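Local structure of computational Design of Enzyme (Synthetic construct, 3TP4) at residues V169-H174 / F280-V285; L243-Y248 / A258-D263; M266-A271 / S314-M319. The protein is a computationally designed enzyme on a TIM-barrel scaffold, probably built to carry an activated serine in a catalytic triad, with no established function. All coordinates share one frame; numbering follows the deposited sequence.

Contact 1 (V169-H174 / F280-V285)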
ATOM      1  N   VAL A 169      -5.844   3.125   5.326  1.00 24.43           N
ATOM      2  CA  VAL A 169      -4.612   2.414   5.012  1.00 25.09           C
ATOM      3  C   VAL A 169      -4.420   2.515   3.510  1.00 28.80           C
ATOM      4  O   VAL A 169      -5.138   1.867   2.735  1.00 23.89           O
ATOM      5  CB  VAL A 169      -4.695   0.939   5.438  1.00 24.01           C
ATOM      6  CG1 VAL A 169      -3.386   0.220   5.123  1.00 21.65           C
ATOM      7  CG2 VAL A 169      -5.028   0.847   6.919  1.00 23.27           C
ATOM      8  N   PHE A 170      -3.496   3.377   3.103  1.00 26.23           N
ATOM      9  CA  PHE A 170      -3.289   3.686   1.692  1.00 28.27           C
ATOM     10  C   PHE A 170      -2.123   2.880   1.157  1.00 24.75           C
ATOM     11  O   PHE A 170      -1.034   2.925   1.721  1.00 25.61           O
ATOM     12  CB  PHE A 170      -2.984   5.182   1.513  1.00 23.01           C
ATOM     13  CG  PHE A 170      -2.684   5.563   0.104  1.00 25.44           C
ATOM     14  CD1 PHE A 170      -3.607   5.316  -0.906  1.00 27.73           C
ATOM     15  CD2 PHE A 170      -1.480   6.175  -0.222  1.00 24.73           C
ATOM     16  CE1 PHE A 170      -3.337   5.671  -2.212  1.00 27.83           C
ATOM     17  CE2 PHE A 170      -1.204   6.534  -1.529  1.00 27.08           C
ATOM     18  CZ  PHE A 170      -2.129   6.283  -2.524  1.00 26.05           C
ATOM     19  N   ARG A 171      -2.358   2.146   0.075  1.00 20.04           N
ATOM     20  CA  ARG A 171      -1.351   1.276  -0.510  1.00 22.07           C
ATOM     21  C   ARG A 171      -1.008   1.743  -1.916  1.00 24.60           C
ATOM     22  O   ARG A 171      -1.668   1.354  -2.887  1.00 26.29           O
ATOM     23  CB  ARG A 171      -1.854  -0.165  -0.570  1.00 25.36           C
ATOM     24  CG  ARG A 171      -0.841  -1.119  -1.176  1.00 29.89           C
ATOM     25  CD  ARG A 171      -1.375  -2.545  -1.242  1.00 25.29           C
ATOM     26  NE  ARG A 171      -0.333  -3.461  -1.696  1.00 21.48           N
ATOM     27  CZ  ARG A 171      -0.507  -4.765  -1.881  1.00 23.45           C
ATOM     28  NH1 ARG A 171      -1.694  -5.328  -1.638  1.00 21.75           N
ATOM     29  NH2 ARG A 171       0.511  -5.500  -2.306  1.00 21.38           N
ATOM     30  N   PRO A 172       0.039   2.570  -2.037  1.00 26.65           N
ATOM     31  CA  PRO A 172       0.351   3.168  -3.345  1.00 31.44           C
ATOM     32  C   PRO A 172       1.203   2.288  -4.272  1.00 30.00           C
ATOM     33  O   PRO A 172       2.322   1.911  -3.923  1.00 27.91           O
ATOM     34  CB  PRO A 172       1.109   4.446  -2.967  1.00 28.95           C
ATOM     35  CG  PRO A 172       1.749   4.135  -1.661  1.00 22.47           C
ATOM     36  CD  PRO A 172       0.847   3.144  -0.943  1.00 21.87           C
ATOM     37  N   TRP A 173       0.654   1.979  -5.446  1.00 26.98           N
ATOM     38  CA  TRP A 173       1.376   1.335  -6.553  1.00 23.65           C
ATOM     39  C   TRP A 173       1.690  -0.140  -6.333  1.00 26.51           C
ATOM     40  O   TRP A 173       2.830  -0.509  -6.017  1.00 26.88           O
ATOM     41  CB  TRP A 173       2.644   2.125  -6.909  1.00 26.88           C
ATOM     42  CG  TRP A 173       2.408   3.608  -6.922  1.00 28.97           C
ATOM     43  CD1 TRP A 173       3.112   4.556  -6.236  1.00 30.00           C
ATOM     44  CD2 TRP A 173       1.379   4.308  -7.635  1.00 25.66           C
ATOM     45  NE1 TRP A 173       2.583   5.803  -6.478  1.00 28.85           N
ATOM     46  CE2 TRP A 173       1.527   5.681  -7.342  1.00 27.03           C
ATOM     47  CE3 TRP A 173       0.359   3.912  -8.506  1.00 26.78           C
ATOM     48  CZ2 TRP A 173       0.689   6.659  -7.886  1.00 33.74           C
ATOM     49  CZ3 TRP A 173      -0.487   4.882  -9.032  1.00 29.90           C
ATOM     50  CH2 TRP A 173      -0.311   6.240  -8.726  1.00 37.75           C
ATOM     51  N   HIS A 174       0.670  -0.981  -6.505  1.00 26.08           N
ATOM     52  CA  HIS A 174       0.839  -2.425  -6.402  1.00 25.59           C
ATOM     53  C   HIS A 174       0.236  -3.117  -7.638  1.00 25.01           C
ATOM     54  O   HIS A 174      -0.668  -2.588  -8.282  1.00 24.74           O
ATOM     55  CB  HIS A 174       0.205  -2.961  -5.105  1.00 20.54           C
ATOM     56  CG  HIS A 174      -1.274  -2.739  -5.032  1.00 29.74           C
ATOM     57  ND1 HIS A 174      -2.189  -3.757  -5.199  1.00 33.68           N
ATOM     58  CD2 HIS A 174      -1.998  -1.608  -4.853  1.00 28.94           C
ATOM     59  CE1 HIS A 174      -3.415  -3.266  -5.102  1.00 29.18           C
ATOM     60  NE2 HIS A 174      -3.325  -1.964  -4.899  1.00 31.00           N
ATOM     61  N   PHE A 280      -1.739  -9.816   5.939  1.00 18.92           N
ATOM     62  CA  PHE A 280      -1.898 -10.664   4.752  1.00 22.40           C
ATOM     63  C   PHE A 280      -2.755  -9.872   3.746  1.00 21.59           C
ATOM     64  O   PHE A 280      -3.938 -10.157   3.548  1.00 25.96           O
ATOM     65  CB  PHE A 280      -2.580 -11.979   5.174  1.00 22.49           C
ATOM     66  CG  PHE A 280      -2.596 -13.065   4.109  1.00 25.81           C
ATOM     67  CD1 PHE A 280      -2.081 -12.847   2.833  1.00 22.47           C
ATOM     68  CD2 PHE A 280      -3.162 -14.309   4.398  1.00 20.55           C
ATOM     69  CE1 PHE A 280      -2.126 -13.865   1.851  1.00 24.77           C
ATOM     70  CE2 PHE A 280      -3.216 -15.325   3.436  1.00 24.96           C
ATOM     71  CZ  PHE A 280      -2.699 -15.112   2.167  1.00 22.38           C
ATOM     72  N   THR A 281      -2.153  -8.863   3.121  1.00 23.17           N
ATOM     73  CA  THR A 281      -2.921  -7.840   2.407  1.00 21.70           C
ATOM     74  C   THR A 281      -3.886  -8.385   1.370  1.00 24.67           C
ATOM     75  O   THR A 281      -4.988  -7.865   1.216  1.00 25.42           O
ATOM     76  CB  THR A 281      -2.011  -6.744   1.778  1.00 23.40           C
ATOM     77  OG1 THR A 281      -0.855  -7.346   1.170  1.00 21.83           O
ATOM     78  CG2 THR A 281      -1.576  -5.755   2.855  1.00 22.81           C
ATOM     79  N   ARG A 282      -3.486  -9.424   0.652  1.00 21.61           N
ATOM     80  CA  ARG A 282      -4.384 -10.014  -0.325  1.00 23.50           C
ATOM     81  C   ARG A 282      -4.340 -11.527  -0.303  1.00 23.11           C
ATOM     82  O   ARG A 282      -3.263 -12.134  -0.354  1.00 22.58           O
ATOM     83  CB  ARG A 282      -4.054  -9.502  -1.729  1.00 21.82           C
ATOM     84  CG  ARG A 282      -4.312  -8.029  -1.919  1.00 24.90           C
ATOM     85  CD  ARG A 282      -4.053  -7.636  -3.371  1.00 32.15           C
ATOM     86  NE  ARG A 282      -5.191  -7.956  -4.237  1.00 38.42           N
ATOM     87  CZ  ARG A 282      -5.251  -7.630  -5.527  1.00 45.19           C
ATOM     88  NH1 ARG A 282      -4.234  -6.989  -6.100  1.00 45.79           N
ATOM     89  NH2 ARG A 282      -6.319  -7.938  -6.245  1.00 40.47           N
ATOM     90  N   PHE A 283      -5.520 -12.130  -0.223  1.00 20.74           N
ATOM     91  CA  PHE A 283      -5.643 -13.577  -0.268  1.00 23.63           C
ATOM     92  C   PHE A 283      -6.903 -13.951  -1.031  1.00 23.70           C
ATOM     93  O   PHE A 283      -7.857 -13.172  -1.088  1.00 28.61           O
ATOM     94  CB  PHE A 283      -5.678 -14.170   1.147  1.00 23.16           C
ATOM     95  CG  PHE A 283      -7.066 -14.272   1.747  1.00 20.64           C
ATOM     96  CD1 PHE A 283      -7.704 -13.151   2.264  1.00 19.82           C
ATOM     97  CD2 PHE A 283      -7.721 -15.492   1.805  1.00 26.26           C
ATOM     98  CE1 PHE A 283      -8.965 -13.250   2.841  1.00 20.99           C
ATOM     99  CE2 PHE A 283      -8.992 -15.599   2.367  1.00 27.54           C
ATOM    100  CZ  PHE A 283      -9.616 -14.475   2.887  1.00 22.02           C
ATOM    101  N   GLY A 284      -6.924 -15.153  -1.599  1.00 26.15           N
ATOM    102  CA  GLY A 284      -8.126 -15.624  -2.271  1.00 25.19           C
ATOM    103  C   GLY A 284      -7.882 -16.855  -3.130  1.00 28.26           C
ATOM    104  O   GLY A 284      -6.738 -17.263  -3.324  1.00 27.77           O
ATOM    105  N   VAL A 285      -8.960 -17.459  -3.621  1.00 28.08           N
ATOM    106  CA  VAL A 285      -8.849 -18.556  -4.578  1.00 31.18           C
ATOM    107  C   VAL A 285      -8.487 -17.985  -5.955  1.00 27.07           C
ATOM    108  O   VAL A 285      -9.155 -17.077  -6.442  1.00 26.09           O
ATOM    109  CB  VAL A 285     -10.173 -19.332  -4.695  1.00 36.13           C
ATOM    110  CG1 VAL A 285     -10.091 -20.366  -5.814  1.00 31.33           C
ATOM    111  CG2 VAL A 285     -10.527 -20.005  -3.356  1.00 34.54           C
TER
HETATM  112  O   HOH W   1      -1.657  -6.608  -5.255  1.00 32.62           O
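Arg171 reaches Thr281 and Arg282 by van der Waals contact through the end of its guanidinium. NH1 of Arg171 is 3.6 Å from OG1 of Thr281. The Thr281 hydroxyl comes in obliquely to the guanidinium plane. CG of Arg282 meets the same guanidinium at its edge, in plane, and CD of Arg282 is 3.7 Å from NH1 of Arg171. The Arg171 chain is fully extended, with CG anti to the backbone N (chi1 180°), and this carries its head across to the second segment. The polar ends are satisfied elsewhere: Arg171 NH2 forms a salt bridge with Asp246, and OG1 of Thr281 hydrogen-bonds to the same carboxylate.

Both segments belong to the TIM barrel, where strands 168-174 and 282-285 are separated by strands 213-217 and 242-249. The side chains therefore meet inside the barrel, with no backbone pairing between these strands.

Within the first segment, His174 lies over the Arg171 guanidinium: its CG is 3.5 Å above one face, offset toward the rim.

One water makes the polar link. It is 2.9 Å from ND1 of His174, near the ring plane, and accepts from NH1 of Arg282 at 2.7 Å. The His174 ring and the Arg282 guanidinium are turned 84° apart. NH1 of Arg282 also has a weak hydrogen bond to Asn176.

A leucine in place of Arg171 would probably leave Asp246 without its charge partner and uncover one face of the His174 ring. NH1 of Arg171 and NE of Arg282 are 5.1 Å apart, and Asp246 is likely to ease this proximity of like charges.

Contact 2 (L243-Y248 / A258-D263)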
ATOM      1  N   LEU A 243       3.406  -3.843   6.363  1.00 20.35           N
ATOM      2  CA  LEU A 243       4.091  -4.724   5.430  1.00 23.65           C
ATOM      3  C   LEU A 243       3.137  -5.818   4.995  1.00 22.62           C
ATOM      4  O   LEU A 243       2.532  -6.490   5.843  1.00 22.08           O
ATOM      5  CB  LEU A 243       5.305  -5.365   6.103  1.00 23.11           C
ATOM      6  CG  LEU A 243       6.302  -4.396   6.737  1.00 35.15           C
ATOM      7  CD1 LEU A 243       7.289  -5.153   7.603  1.00 40.85           C
ATOM      8  CD2 LEU A 243       7.026  -3.634   5.664  1.00 38.84           C
ATOM      9  N   GLY A 244       3.019  -6.015   3.687  1.00 23.93           N
ATOM     10  CA  GLY A 244       2.004  -6.905   3.149  1.00 18.54           C
ATOM     11  C   GLY A 244       2.495  -8.156   2.435  1.00 22.49           C
ATOM     12  O   GLY A 244       3.688  -8.446   2.396  1.00 23.16           O
ATOM     13  N   LEU A 245       1.542  -8.893   1.872  1.00 25.64           N
ATOM     14  CA  LEU A 245       1.798 -10.146   1.176  1.00 23.87           C
ATOM     15  C   LEU A 245       0.544 -10.472   0.392  1.00 27.93           C
ATOM     16  O   LEU A 245      -0.562 -10.434   0.944  1.00 25.93           O
ATOM     17  CB  LEU A 245       2.041 -11.286   2.171  1.00 20.28           C
ATOM     18  CG  LEU A 245       2.444 -12.621   1.540  1.00 24.24           C
ATOM     19  CD1 LEU A 245       3.940 -12.593   1.173  1.00 23.76           C
ATOM     20  CD2 LEU A 245       2.155 -13.788   2.502  1.00 22.68           C
ATOM     21  N   ASP A 246       0.712 -10.803  -0.884  1.00 26.73           N
ATOM     22  CA  ASP A 246      -0.416 -11.089  -1.768  1.00 24.19           C
ATOM     23  C   ASP A 246      -0.263 -12.484  -2.359  1.00 30.13           C
ATOM     24  O   ASP A 246       0.686 -12.746  -3.099  1.00 28.93           O
ATOM     25  CB  ASP A 246      -0.476 -10.056  -2.897  1.00 25.71           C
ATOM     26  CG  ASP A 246      -0.473  -8.627  -2.381  1.00 33.15           C
ATOM     27  OD1 ASP A 246      -1.237  -8.319  -1.444  1.00 24.29           O
ATOM     28  OD2 ASP A 246       0.309  -7.812  -2.899  1.00 45.05           O
ATOM     29  N   THR A 247      -1.197 -13.373  -2.037  1.00 26.70           N
ATOM     30  CA  THR A 247      -1.104 -14.753  -2.480  1.00 29.74           C
ATOM     31  C   THR A 247      -2.473 -15.339  -2.778  1.00 28.67           C
ATOM     32  O   THR A 247      -3.319 -15.457  -1.882  1.00 25.79           O
ATOM     33  CB  THR A 247      -0.432 -15.637  -1.413  1.00 31.14           C
ATOM     34  OG1 THR A 247       0.885 -15.149  -1.160  1.00 33.53           O
ATOM     35  CG2 THR A 247      -0.343 -17.072  -1.895  1.00 29.83           C
ATOM     36  N   TYR A 248      -2.692 -15.693  -4.041  1.00 27.25           N
ATOM     37  CA  TYR A 248      -3.891 -16.414  -4.441  1.00 29.80           C
ATOM     38  C   TYR A 248      -3.485 -17.838  -4.801  1.00 32.13           C
ATOM     39  O   TYR A 248      -2.385 -18.062  -5.290  1.00 28.68           O
ATOM     40  CB  TYR A 248      -4.573 -15.732  -5.627  1.00 30.79           C
ATOM     41  CG  TYR A 248      -5.452 -14.559  -5.250  1.00 36.51           C
ATOM     42  CD1 TYR A 248      -5.161 -13.763  -4.150  1.00 31.66           C
ATOM     43  CD2 TYR A 248      -6.586 -14.258  -5.986  1.00 42.97           C
ATOM     44  CE1 TYR A 248      -5.984 -12.688  -3.799  1.00 29.66           C
ATOM     45  CE2 TYR A 248      -7.404 -13.188  -5.646  1.00 47.79           C
ATOM     46  CZ  TYR A 248      -7.097 -12.407  -4.550  1.00 38.97           C
ATOM     47  OH  TYR A 248      -7.922 -11.350  -4.210  1.00 35.32           O
ATOM     48  N   ALA A 258       2.260 -24.771   3.158  1.00 30.48           N
ATOM     49  CA  ALA A 258       3.581 -24.645   3.764  1.00 32.70           C
ATOM     50  C   ALA A 258       4.289 -23.386   3.287  1.00 28.35           C
ATOM     51  O   ALA A 258       4.907 -22.679   4.085  1.00 28.98           O
ATOM     52  CB  ALA A 258       4.447 -25.891   3.481  1.00 39.29           C
ATOM     53  N   GLY A 259       4.211 -23.112   1.987  1.00 28.37           N
ATOM     54  CA  GLY A 259       4.826 -21.917   1.428  1.00 31.22           C
ATOM     55  C   GLY A 259       4.189 -20.637   1.958  1.00 27.40           C
ATOM     56  O   GLY A 259       4.868 -19.646   2.232  1.00 28.83           O
ATOM     57  N   LEU A 260       2.870 -20.653   2.101  1.00 27.68           N
ATOM     58  CA  LEU A 260       2.162 -19.492   2.614  1.00 28.20           C
ATOM     59  C   LEU A 260       2.604 -19.188   4.048  1.00 25.37           C
ATOM     60  O   LEU A 260       2.899 -18.039   4.401  1.00 24.00           O
ATOM     61  CB  LEU A 260       0.655 -19.747   2.574  1.00 27.40           C
ATOM     62  CG  LEU A 260      -0.163 -18.585   3.116  1.00 27.63           C
ATOM     63  CD1 LEU A 260       0.153 -17.311   2.329  1.00 22.01           C
ATOM     64  CD2 LEU A 260      -1.642 -18.914   3.056  1.00 26.80           C
ATOM     65  N   VAL A 261       2.651 -20.231   4.873  1.00 26.27           N
ATOM     66  CA  VAL A 261       3.046 -20.078   6.271  1.00 22.53           C
ATOM     67  C   VAL A 261       4.457 -19.523   6.416  1.00 27.13           C
ATOM     68  O   VAL A 261       4.695 -18.648   7.247  1.00 29.07           O
ATOM     69  CB  VAL A 261       2.883 -21.401   7.046  1.00 28.61           C
ATOM     70  CG1 VAL A 261       3.610 -21.338   8.378  1.00 25.76           C
ATOM     71  CG2 VAL A 261       1.402 -21.710   7.234  1.00 27.63           C
ATOM     72  N   ALA A 262       5.393 -20.004   5.596  1.00 27.20           N
ATOM     73  CA  ALA A 262       6.760 -19.464   5.626  1.00 27.07           C
ATOM     74  C   ALA A 262       6.795 -17.954   5.341  1.00 23.90           C
ATOM     75  O   ALA A 262       7.479 -17.196   6.035  1.00 25.48           O
ATOM     76  CB  ALA A 262       7.658 -20.216   4.643  1.00 27.66           C
ATOM     77  N   ASP A 263       6.061 -17.519   4.320  1.00 25.05           N
ATOM     78  CA  ASP A 263       5.979 -16.095   4.001  1.00 23.64           C
ATOM     79  C   ASP A 263       5.269 -15.293   5.090  1.00 24.70           C
ATOM     80  O   ASP A 263       5.680 -14.182   5.414  1.00 24.23           O
ATOM     81  CB  ASP A 263       5.260 -15.866   2.669  1.00 19.39           C
ATOM     82  CG  ASP A 263       6.146 -16.162   1.461  1.00 28.06           C
ATOM     83  OD1 ASP A 263       7.358 -16.391   1.647  1.00 28.94           O
ATOM     84  OD2 ASP A 263       5.621 -16.149   0.328  1.00 27.40           O
TER
HETATM   85  O   HOH W   2       2.905 -16.678  -0.127  1.00 29.54           O
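The carboxylate of Asp263 is the flat group that meets Leu245. CD1 of Leu245 stands off one side of its plane, 4.0 Å from OD2 of Asp263. A water lies slightly to the other side of that plane and donates to OD2 of Asp263 at 2.8 Å. The same water is 2.7 Å from OG1 of Thr247, so it bridges strand and helix. Backbone N-H groups of Gly225 and Phe223 hold OD1 and OD2 of Asp263.

The rest is apolar. Both methyls of Leu245 rest against CB of Asp263, with CD2 of Leu245 the nearer at 3.7 Å from CB. The two side chains cross at about a right angle. CD2 of Leu245 also touches CD1 of Leu260 at 4.1 Å. CD1 of Leu260 extends to CB of Thr247, again at 4.1 Å. CG of Leu260 is anti to the backbone N (chi1 179°), and this swings its methyl in toward the strand.

This is the first half of a beta-alpha-beta unit of the barrel. Strand 242-249 is covered on its outer side by helix 254-274, which leads on to strand 277-278.

The carboxylate is buried, but two backbone donors and a water grip it. A charged group can therefore probably sit among leucines at this interface.

Contact 3 (M266-A271 / S314-M319)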
HETATM    1  N   MSE A 266       7.593 -14.859   7.870  1.00 27.54           N
HETATM    2  CA  MSE A 266       8.615 -13.899   7.490  1.00 24.26           C
HETATM    3  C   MSE A 266       8.152 -12.459   7.640  1.00 22.43           C
HETATM    4  O   MSE A 266       8.851 -11.636   8.237  1.00 26.68           O
HETATM    5  CB  MSE A 266       9.042 -14.140   6.046  1.00 22.89           C
HETATM    6  CG  MSE A 266      10.016 -13.112   5.540  1.00 27.24           C
HETATM    7 SE   MSE A 266      10.276 -13.358   3.628  1.00 54.17          SE
HETATM    8  CE  MSE A 266       8.492 -12.858   2.952  1.00 30.03           C
ATOM      9  N   ILE A 267       6.989 -12.125   7.086  1.00 22.52           N
ATOM     10  CA  ILE A 267       6.554 -10.737   7.183  1.00 24.28           C
ATOM     11  C   ILE A 267       6.284 -10.301   8.629  1.00 20.45           C
ATOM     12  O   ILE A 267       6.546  -9.157   8.981  1.00 25.46           O
ATOM     13  CB  ILE A 267       5.366 -10.392   6.248  1.00 23.69           C
ATOM     14  CG1 ILE A 267       4.063 -11.037   6.719  1.00 20.93           C
ATOM     15  CG2 ILE A 267       5.690 -10.774   4.791  1.00 20.51           C
ATOM     16  CD1 ILE A 267       2.852 -10.515   5.932  1.00 21.42           C
ATOM     17  N   ALA A 268       5.745 -11.206   9.447  1.00 22.19           N
ATOM     18  CA  ALA A 268       5.504 -10.921  10.857  1.00 27.84           C
ATOM     19  C   ALA A 268       6.832 -10.661  11.569  1.00 23.72           C
ATOM     20  O   ALA A 268       6.926  -9.783  12.423  1.00 27.57           O
ATOM     21  CB  ALA A 268       4.776 -12.087  11.521  1.00 22.53           C
ATOM     22  N   GLU A 269       7.850 -11.445  11.213  1.00 24.84           N
ATOM     23  CA  GLU A 269       9.164 -11.315  11.833  1.00 30.48           C
ATOM     24  C   GLU A 269       9.791  -9.984  11.460  1.00 32.70           C
ATOM     25  O   GLU A 269      10.348  -9.289  12.312  1.00 27.99           O
ATOM     26  CB  GLU A 269      10.077 -12.457  11.393  1.00 26.97           C
ATOM     27  CG  GLU A 269       9.806 -13.778  12.096  1.00 29.07           C
ATOM     28  CD  GLU A 269      10.593 -14.934  11.493  1.00 41.20           C
ATOM     29  OE1 GLU A 269      11.395 -14.703  10.561  1.00 42.19           O
ATOM     30  OE2 GLU A 269      10.401 -16.077  11.949  1.00 40.99           O
ATOM     31  N   ILE A 270       9.695  -9.622  10.182  1.00 24.64           N
ATOM     32  CA  ILE A 270      10.251  -8.344   9.729  1.00 24.32           C
ATOM     33  C   ILE A 270       9.517  -7.178  10.389  1.00 25.66           C
ATOM     34  O   ILE A 270      10.138  -6.226  10.880  1.00 29.18           O
ATOM     35  CB  ILE A 270      10.197  -8.225   8.190  1.00 28.54           C
ATOM     36  CG1 ILE A 270      11.093  -9.293   7.556  1.00 25.13           C
ATOM     37  CG2 ILE A 270      10.625  -6.828   7.747  1.00 28.89           C
ATOM     38  CD1 ILE A 270      10.918  -9.442   6.058  1.00 27.14           C
ATOM     39  N   ALA A 271       8.188  -7.258  10.403  1.00 27.54           N
ATOM     40  CA  ALA A 271       7.380  -6.263  11.090  1.00 26.48           C
ATOM     41  C   ALA A 271       7.825  -6.139  12.556  1.00 25.58           C
ATOM     42  O   ALA A 271       8.129  -5.042  13.034  1.00 29.24           O
ATOM     43  CB  ALA A 271       5.876  -6.625  10.993  1.00 25.06           C
ATOM     44  N   SER A 314       0.570 -16.369  12.474  1.00 23.82           N
ATOM     45  CA  SER A 314      -0.712 -15.803  12.918  1.00 23.28           C
ATOM     46  C   SER A 314      -0.578 -14.329  13.335  1.00 27.10           C
ATOM     47  O   SER A 314      -1.584 -13.642  13.525  1.00 25.58           O
ATOM     48  CB  SER A 314      -1.288 -16.637  14.069  1.00 31.79           C
ATOM     49  OG  SER A 314      -0.444 -16.537  15.197  1.00 40.29           O
ATOM     50  N   ARG A 315       0.661 -13.845  13.466  1.00 24.72           N
ATOM     51  CA  ARG A 315       0.897 -12.431  13.818  1.00 23.23           C
ATOM     52  C   ARG A 315       0.705 -11.480  12.627  1.00 27.87           C
ATOM     53  O   ARG A 315       1.588 -10.697  12.259  1.00 24.71           O
ATOM     54  CB  ARG A 315       2.244 -12.233  14.525  1.00 23.20           C
ATOM     55  CG  ARG A 315       2.254 -12.854  15.937  1.00 27.01           C
ATOM     56  CD  ARG A 315       3.606 -12.669  16.661  1.00 25.43           C
ATOM     57  NE  ARG A 315       3.981 -11.262  16.689  1.00 26.05           N
ATOM     58  CZ  ARG A 315       3.318 -10.320  17.353  1.00 31.37           C
ATOM     59  NH1 ARG A 315       2.245 -10.632  18.078  1.00 32.60           N
ATOM     60  NH2 ARG A 315       3.731  -9.063  17.295  1.00 28.89           N
ATOM     61  N   ASN A 316      -0.491 -11.547  12.058  1.00 29.70           N
ATOM     62  CA  ASN A 316      -0.858 -10.732  10.912  1.00 29.32           C
ATOM     63  C   ASN A 316      -2.250 -10.116  11.070  1.00 29.47           C
ATOM     64  O   ASN A 316      -3.200 -10.794  11.443  1.00 24.75           O
ATOM     65  CB  ASN A 316      -0.719 -11.555   9.634  1.00 27.02           C
ATOM     66  CG  ASN A 316       0.722 -11.624   9.176  1.00 28.43           C
ATOM     67  OD1 ASN A 316       1.289 -10.606   8.794  1.00 25.32           O
ATOM     68  ND2 ASN A 316       1.334 -12.802   9.259  1.00 24.18           N
ATOM     69  N   ALA A 317      -2.342  -8.820  10.803  1.00 25.43           N
ATOM     70  CA  ALA A 317      -3.468  -8.007  11.264  1.00 25.38           C
ATOM     71  C   ALA A 317      -4.770  -8.176  10.491  1.00 19.09           C
ATOM     72  O   ALA A 317      -5.847  -8.099  11.074  1.00 23.94           O
ATOM     73  CB  ALA A 317      -3.067  -6.545  11.289  1.00 23.69           C
ATOM     74  N   TYR A 318      -4.670  -8.367   9.180  1.00 21.14           N
ATOM     75  CA  TYR A 318      -5.858  -8.553   8.349  1.00 24.86           C
ATOM     76  C   TYR A 318      -5.562  -9.356   7.093  1.00 22.58           C
ATOM     77  O   TYR A 318      -4.396  -9.608   6.757  1.00 21.20           O
ATOM     78  CB  TYR A 318      -6.525  -7.203   8.006  1.00 22.38           C
ATOM     79  CG  TYR A 318      -5.671  -6.202   7.229  1.00 23.41           C
ATOM     80  CD1 TYR A 318      -4.918  -5.235   7.896  1.00 23.69           C
ATOM     81  CD2 TYR A 318      -5.654  -6.193   5.831  1.00 21.64           C
ATOM     82  CE1 TYR A 318      -4.151  -4.306   7.204  1.00 21.57           C
ATOM     83  CE2 TYR A 318      -4.883  -5.250   5.113  1.00 19.86           C
ATOM     84  CZ  TYR A 318      -4.142  -4.311   5.812  1.00 24.82           C
ATOM     85  OH  TYR A 318      -3.362  -3.387   5.135  1.00 21.92           O
HETATM   86  N   MSE A 319      -6.622  -9.777   6.416  1.00 25.76           N
HETATM   87  CA  MSE A 319      -6.497 -10.498   5.155  1.00 24.61           C
HETATM   88  C   MSE A 319      -7.711 -10.166   4.290  1.00 22.63           C
HETATM   89  O   MSE A 319      -8.850 -10.435   4.671  1.00 24.01           O
HETATM   90  CB  MSE A 319      -6.426 -12.004   5.411  1.00 24.85           C
HETATM   91  CG  MSE A 319      -7.636 -12.544   6.141  1.00 23.86           C
HETATM   92 SE   MSE A 319      -7.280 -14.343   6.826  1.00 48.69          SE
HETATM   93  CE  MSE A 319      -6.999 -15.295   5.137  1.00 30.09           C
TER
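An inverse gamma turn centred on Arg315 rests against Ala268 on helix 254-274, just before barrel strand 318-321 begins. The turn is closed by a weak bond from N of Asn316 to O of Ser314, 2.8 Å long. CB of Ala268 packs on the backbone of the turn, 3.6 Å from O of Arg315. It also meets the root of the side chain, with CB of Ala268 3.9 Å from CB of Arg315. The far end of Arg315 turns to the same helix, where NH2 forms a salt bridge with Asp272.

The helix is the crossover of the beta-alpha-beta unit that joins strands 242-249 and 277-278. The contact joins the late part of this helix to the loop that enters strand 318-321 of the TIM barrel.

Ile267 crosses Asn316 at about a right angle. Its CG1 sits between the backbone N and the carbonyl carbon (chi1 71°), and this brings the CG1-CD1 branch to one side of the amide plane, at its oxygen end. CD1 of Ile267 is 3.3 Å from OD1 of Asn316, while its CG1 is 3.5 Å from that oxygen. The buried amide is satisfied at both ends. OD1 of Asn316 hydrogen-bonds to the hydroxyl of Ser278, and ND2 gives hydrogen bonds to the carbonyl oxygens of Ala313 and Leu264.

Overall arrangement
All three contacts lie in the TIM barrel. Contacts 2 and 3 share helix 254-274, and their centres are about 9 Å apart. They meet where CD1 of Ile267 lies 3.9 Å from CB of Leu245. Contact 1 is about 12 Å from contact 2, centre to centre, and Asp246 on strand 242-249 joins them. Contact 1 is about 13 Å from contact 3. There, CG1 of Val169 touches OH of Tyr318 at 3.6 Å. Ser70, His37 and Glu320 have the geometry of a charge-relay triad, possibly the designed one. Glu320 directly follows the second segment of contact 3, and the Arg282 side chain of contact 1 lies near the triad without touching it.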